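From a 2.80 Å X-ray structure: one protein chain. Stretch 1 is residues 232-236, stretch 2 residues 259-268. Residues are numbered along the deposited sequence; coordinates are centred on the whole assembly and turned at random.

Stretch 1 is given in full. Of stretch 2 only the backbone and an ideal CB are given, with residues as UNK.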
ATOM      1  N   GLY A 232     -19.073  -5.448   0.841  1.00 14.52           N
ATOM      2  CA  GLY A 232     -18.857  -6.810   1.298  1.00 12.86           C
ATOM      3  C   GLY A 232     -17.680  -6.908   2.256  1.00 12.84           C
ATOM      4  O   GLY A 232     -17.119  -5.895   2.677  1.00 14.00           O
ATOM      5  N   GLU A 233     -17.308  -8.131   2.613  1.00 13.55           N
ATOM      6  CA  GLU A 233     -16.187  -8.352   3.518  1.00 14.49           C
ATOM      7  C   GLU A 233     -14.895  -8.152   2.731  1.00 14.72           C
ATOM      8  O   GLU A 233     -14.497  -8.993   1.928  1.00 12.99           O
ATOM      9  CB  GLU A 233     -16.282  -9.757   4.121  1.00 13.38           C
ATOM     10  CG  GLU A 233     -17.432  -9.872   5.124  1.00 14.41           C
ATOM     11  CD  GLU A 233     -17.877 -11.300   5.384  1.00 18.87           C
ATOM     12  OE1 GLU A 233     -17.025 -12.148   5.733  1.00 18.63           O
ATOM     13  OE2 GLU A 233     -19.090 -11.572   5.242  1.00 21.39           O
ATOM     14  N   SER A 234     -14.253  -7.011   2.966  1.00 17.09           N
ATOM     15  CA  SER A 234     -13.034  -6.654   2.252  1.00 15.75           C
ATOM     16  C   SER A 234     -11.841  -6.404   3.161  1.00 15.58           C
ATOM     17  O   SER A 234     -11.985  -5.975   4.310  1.00 14.11           O
ATOM     18  CB  SER A 234     -13.296  -5.417   1.393  1.00 13.47           C
ATOM     19  OG  SER A 234     -14.374  -5.657   0.506  1.00 14.08           O
ATOM     20  N   PHE A 235     -10.655  -6.656   2.615  1.00 15.14           N
ATOM     21  CA  PHE A 235      -9.427  -6.486   3.363  1.00 13.92           C
ATOM     22  C   PHE A 235      -8.178  -6.322   2.503  1.00 13.99           C
ATOM     23  O   PHE A 235      -7.933  -7.096   1.577  1.00 14.32           O
ATOM     24  CB  PHE A 235      -9.249  -7.685   4.295  1.00 13.70           C
ATOM     25  CG  PHE A 235      -7.925  -7.725   4.990  1.00 10.87           C
ATOM     26  CD1 PHE A 235      -7.567  -6.724   5.889  1.00 11.18           C
ATOM     27  CD2 PHE A 235      -7.042  -8.772   4.757  1.00  8.39           C
ATOM     28  CE1 PHE A 235      -6.344  -6.768   6.550  1.00 13.46           C
ATOM     29  CE2 PHE A 235      -5.819  -8.830   5.409  1.00 11.75           C
ATOM     30  CZ  PHE A 235      -5.465  -7.823   6.311  1.00 14.30           C
ATOM     31  N   VAL A 236      -7.394  -5.297   2.817  1.00 13.04           N
ATOM     32  CA  VAL A 236      -6.148  -5.071   2.113  1.00 13.44           C
ATOM     33  C   VAL A 236      -5.121  -5.558   3.115  1.00 14.73           C
ATOM     34  O   VAL A 236      -5.077  -5.063   4.244  1.00 15.34           O
ATOM     35  CB  VAL A 236      -5.874  -3.571   1.821  1.00 12.64           C
ATOM     36  CG1 VAL A 236      -4.549  -3.432   1.091  1.00  7.04           C
ATOM     37  CG2 VAL A 236      -6.987  -2.976   0.976  1.00 10.09           C
ATOM     38  N   UNK A 259     -17.863 -18.811   9.128  1.00 22.12           N
ATOM     39  CA  UNK A 259     -16.545 -18.198   9.189  1.00 20.42           C
ATOM     40  C   UNK A 259     -16.593 -16.680   9.036  1.00 20.75           C
ATOM     41  O   UNK A 259     -16.596 -16.144   7.923  1.00 20.39           O
ATOM     42  CB  UNK A 259     -15.646 -18.797   8.105  1.00 20.42           C
ATOM     43  N   UNK A 260     -16.648 -15.965  10.166  1.00 20.84           N
ATOM     44  CA  UNK A 260     -16.696 -14.499  10.178  1.00 20.81           C
ATOM     45  C   UNK A 260     -15.397 -13.932   9.648  1.00 19.33           C
ATOM     46  O   UNK A 260     -15.336 -12.777   9.258  1.00 21.34           O
ATOM     47  CB  UNK A 260     -16.967 -13.970  11.588  1.00 20.81           C
ATOM     48  N   UNK A 261     -14.362 -14.764   9.637  1.00 19.83           N
ATOM     49  CA  UNK A 261     -13.047 -14.354   9.168  1.00 19.18           C
ATOM     50  C   UNK A 261     -12.778 -14.798   7.733  1.00 19.21           C
ATOM     51  O   UNK A 261     -11.623 -14.954   7.333  1.00 19.47           O
ATOM     52  CB  UNK A 261     -11.966 -14.915  10.095  1.00 19.18           C
ATOM     53  N   UNK A 262     -13.840 -15.000   6.961  1.00 18.46           N
ATOM     54  CA  UNK A 262     -13.713 -15.422   5.571  1.00 18.27           C
ATOM     55  C   UNK A 262     -12.726 -14.557   4.752  1.00 19.21           C
ATOM     56  O   UNK A 262     -11.939 -15.084   3.956  1.00 19.32           O
ATOM     57  CB  UNK A 262     -15.092 -15.390   4.910  1.00 18.27           C
ATOM     58  N   UNK A 263     -12.770 -13.241   4.950  1.00 17.77           N
ATOM     59  CA  UNK A 263     -11.888 -12.315   4.239  1.00 16.43           C
ATOM     60  C   UNK A 263     -10.413 -12.623   4.495  1.00 16.02           C
ATOM     61  O   UNK A 263      -9.565 -12.457   3.608  1.00 12.41           O
ATOM     62  CB  UNK A 263     -12.196 -10.875   4.652  1.00 16.43           C
ATOM     63  N   UNK A 264     -10.103 -13.055   5.715  1.00 13.68           N
ATOM     64  CA  UNK A 264      -8.727 -13.384   6.059  1.00 12.94           C
ATOM     65  C   UNK A 264      -8.412 -14.789   5.576  1.00 11.76           C
ATOM     66  O   UNK A 264      -7.320 -15.054   5.078  1.00 10.50           O
ATOM     67  CB  UNK A 264      -8.492 -13.263   7.566  1.00 12.94           C
ATOM     68  N   UNK A 265      -9.386 -15.683   5.719  1.00 12.14           N
ATOM     69  CA  UNK A 265      -9.233 -17.062   5.274  1.00 13.80           C
ATOM     70  C   UNK A 265      -8.933 -17.021   3.781  1.00 14.52           C
ATOM     71  O   UNK A 265      -8.047 -17.723   3.287  1.00 14.67           O
ATOM     72  CB  UNK A 265     -10.480 -17.897   5.574  1.00 13.80           C
ATOM     73  N   UNK A 266      -9.688 -16.182   3.076  1.00 13.85           N
ATOM     74  CA  UNK A 266      -9.535 -16.005   1.642  1.00 13.26           C
ATOM     75  C   UNK A 266      -8.158 -15.446   1.327  1.00 13.66           C
ATOM     76  O   UNK A 266      -7.536 -15.840   0.345  1.00 14.34           O
ATOM     77  CB  UNK A 266     -10.626 -15.085   1.091  1.00 13.26           C
ATOM     78  N   UNK A 267      -7.692 -14.518   2.162  1.00 14.57           N
ATOM     79  CA  UNK A 267      -6.372 -13.915   1.980  1.00 14.21           C
ATOM     80  C   UNK A 267      -5.315 -14.973   2.251  1.00 13.98           C
ATOM     81  O   UNK A 267      -4.368 -15.135   1.482  1.00 14.60           O
ATOM     82  CB  UNK A 267      -6.181 -12.705   2.896  1.00 14.21           C
ATOM     83  N   UNK A 268      -5.474 -15.688   3.356  1.00 14.52           N
ATOM     84  CA  UNK A 268      -4.533 -16.741   3.694  1.00 14.40           C
ATOM     85  C   UNK A 268      -4.517 -17.732   2.529  1.00 12.97           C
ATOM     86  O   UNK A 268      -3.479 -18.291   2.183  1.00  9.93           O
ATOM     87  CB  UNK A 268      -4.906 -17.425   5.011  1.00 14.40           C
TER

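Position 259 opens the stretch in an extended conformation (phi/psi -140/94), with CA-to-CB sideways and nothing of stretch 1 within 5.5 Å of CB. Stretch 1 sets no demand, but a type I turn runs from 259 to 262, closed by the backbone bond from N of 262 to O of 259 (3.1 Å), and a helix follows. A short polar side chain such as Asn, Asp, Ser or Thr could hold backbone groups there. The residue is Asn259. Its OD1 accepts a hydrogen bond from N of 261 at 3.3 Å, and ND2 reaches on to the side chain at 265.

At 260, phi is -66 and psi -18, and CB points away from stretch 1. Many residues fit; the second place of a type I turn also suits proline, whose fixed phi lies near this value. It is Pro260. Its carbonyl O accepts from water 1 at 2.9 Å.

Position 261, at -99/25, is the N-cap and also faces away, into space that stretch 1 leaves empty. Ser, Thr, Asp or Asn would be usual, yet a large side chain is equally free to extend. Tyr261 takes the m rotamer and makes no contact with stretch 1.

The helix starts at 262, where CB points toward the acid of Glu233, its ideal position 3.9 Å from OE1. A small residue suits this close approach, and Ala or Ser would be reasonable. Ala262 places its CB 3.9 Å from Glu233 OE1.

Position 263 lies closest to stretch 1 along the backbone: its CA is 5.9 Å from Glu233 CA, at the corner just before the strand, and its ideal CB is 4.0 Å from Glu233 O and 4.4 Å from Phe235 CB. With a carboxylate and the carbonyl of Ser234 nearby, a long donor such as Arg or Lys is favoured, though Gln could also serve. Arg263 lays one guanidinium face over Glu233 CA and Ser234 N. NH1 comes within 3.1 Å of Ser234 O, and CD packs 3.8 Å from Phe235 CB. Acid and guanidinium are joined through water 1, which donates to Glu233 OE1 (2.6 Å) and accepts from Arg263 NE (2.7 Å) and Arg263 N (3.1 Å).

At 264 CB points sideways, 5.5 Å from Phe235 CD2, so a long apolar or aromatic side chain could still reach the ring. Phe264 does: its edge meets the face of Phe235, centroids 4.8 Å apart and planes at 76°, with CE1 3.6 Å from Phe235 CG.

Positions 265 and 266 are out of reach of stretch 1. Near O of 261, Ser or Thr suits 265; helical 266 could take Ala, Glu or Lys. Thr265 OG1 accepts from Asn259 ND2 (2.6 Å) and donates to Tyr261 O (3.0 Å), tying the turn to the helix; Ala266 simply continues it.

Position 267 again points toward the strand, its ideal CB 4.4 Å from Phe235 CD2; Val, Ala, Ser or Thr would suit. Thr267 sets OG1 at the ring edge, 3.6 Å from Phe235 CD2, while OG1 donates to Arg263 O at 2.8 Å.

Position 268, helical and out of reach, would accept Ala, Ser, Lys or many others; Ser268 bonds elsewhere in the structure.

Stretch 2 (259-268) NPYARFTATS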
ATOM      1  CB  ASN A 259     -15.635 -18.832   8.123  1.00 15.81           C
ATOM      2  CG  ASN A 259     -14.194 -18.353   8.217  1.00 15.83           C
ATOM      3  OD1 ASN A 259     -13.727 -17.968   9.295  1.00 13.69           O
ATOM      4  ND2 ASN A 259     -13.474 -18.394   7.092  1.00 12.28           N
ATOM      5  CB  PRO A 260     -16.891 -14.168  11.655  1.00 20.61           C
ATOM      6  CG  PRO A 260     -17.633 -15.368  12.172  1.00 22.27           C
ATOM      7  CD  PRO A 260     -16.880 -16.502  11.515  1.00 20.90           C
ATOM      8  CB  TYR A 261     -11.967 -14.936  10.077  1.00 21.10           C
ATOM      9  CG  TYR A 261     -12.266 -14.835  11.557  1.00 24.69           C
ATOM     10  CD1 TYR A 261     -12.674 -13.631  12.131  1.00 26.55           C
ATOM     11  CD2 TYR A 261     -12.116 -15.943  12.390  1.00 25.78           C
ATOM     12  CE1 TYR A 261     -12.925 -13.536  13.504  1.00 27.91           C
ATOM     13  CE2 TYR A 261     -12.361 -15.860  13.757  1.00 24.78           C
ATOM     14  CZ  TYR A 261     -12.765 -14.658  14.307  1.00 27.20           C
ATOM     15  OH  TYR A 261     -13.012 -14.587  15.659  1.00 26.84           O
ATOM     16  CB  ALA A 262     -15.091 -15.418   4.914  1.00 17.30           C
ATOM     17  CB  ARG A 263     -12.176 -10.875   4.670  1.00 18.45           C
ATOM     18  CG  ARG A 263     -11.656 -10.523   6.059  1.00 20.95           C
ATOM     19  CD  ARG A 263     -12.079  -9.116   6.441  1.00 25.01           C
ATOM     20  NE  ARG A 263     -13.530  -9.018   6.579  1.00 27.64           N
ATOM     21  CZ  ARG A 263     -14.195  -7.882   6.763  1.00 28.25           C
ATOM     22  NH1 ARG A 263     -13.546  -6.727   6.828  1.00 29.18           N
ATOM     23  NH2 ARG A 263     -15.515  -7.907   6.889  1.00 27.21           N
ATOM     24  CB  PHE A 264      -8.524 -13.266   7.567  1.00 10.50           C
ATOM     25  CG  PHE A 264      -8.874 -11.917   8.102  1.00 11.82           C
ATOM     26  CD1 PHE A 264      -8.274 -10.775   7.576  1.00 10.72           C
ATOM     27  CD2 PHE A 264      -9.838 -11.776   9.095  1.00 10.57           C
ATOM     28  CE1 PHE A 264      -8.633  -9.510   8.029  1.00 10.51           C
ATOM     29  CE2 PHE A 264     -10.207 -10.513   9.557  1.00  9.08           C
ATOM     30  CZ  PHE A 264      -9.605  -9.378   9.023  1.00 10.35           C
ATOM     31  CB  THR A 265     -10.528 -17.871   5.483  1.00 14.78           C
ATOM     32  OG1 THR A 265     -10.939 -17.787   6.853  1.00 14.11           O
ATOM     33  CG2 THR A 265     -10.304 -19.328   5.118  1.00 12.29           C
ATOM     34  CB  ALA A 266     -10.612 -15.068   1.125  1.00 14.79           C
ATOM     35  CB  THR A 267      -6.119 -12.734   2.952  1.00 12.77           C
ATOM     36  OG1 THR A 267      -7.041 -11.671   2.682  1.00 12.01           O
ATOM     37  CG2 THR A 267      -4.691 -12.212   2.782  1.00  9.48           C
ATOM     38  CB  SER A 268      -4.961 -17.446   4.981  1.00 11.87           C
ATOM     39  OG  SER A 268      -3.945 -18.331   5.411  1.00 15.56           O
TER
HETATM   40  O   HOH W   1     -14.711 -11.494   6.681  1.00  7.01           O
HETATM   41  O   HOH W   2     -18.276 -14.452   6.457  1.00 29.30           O
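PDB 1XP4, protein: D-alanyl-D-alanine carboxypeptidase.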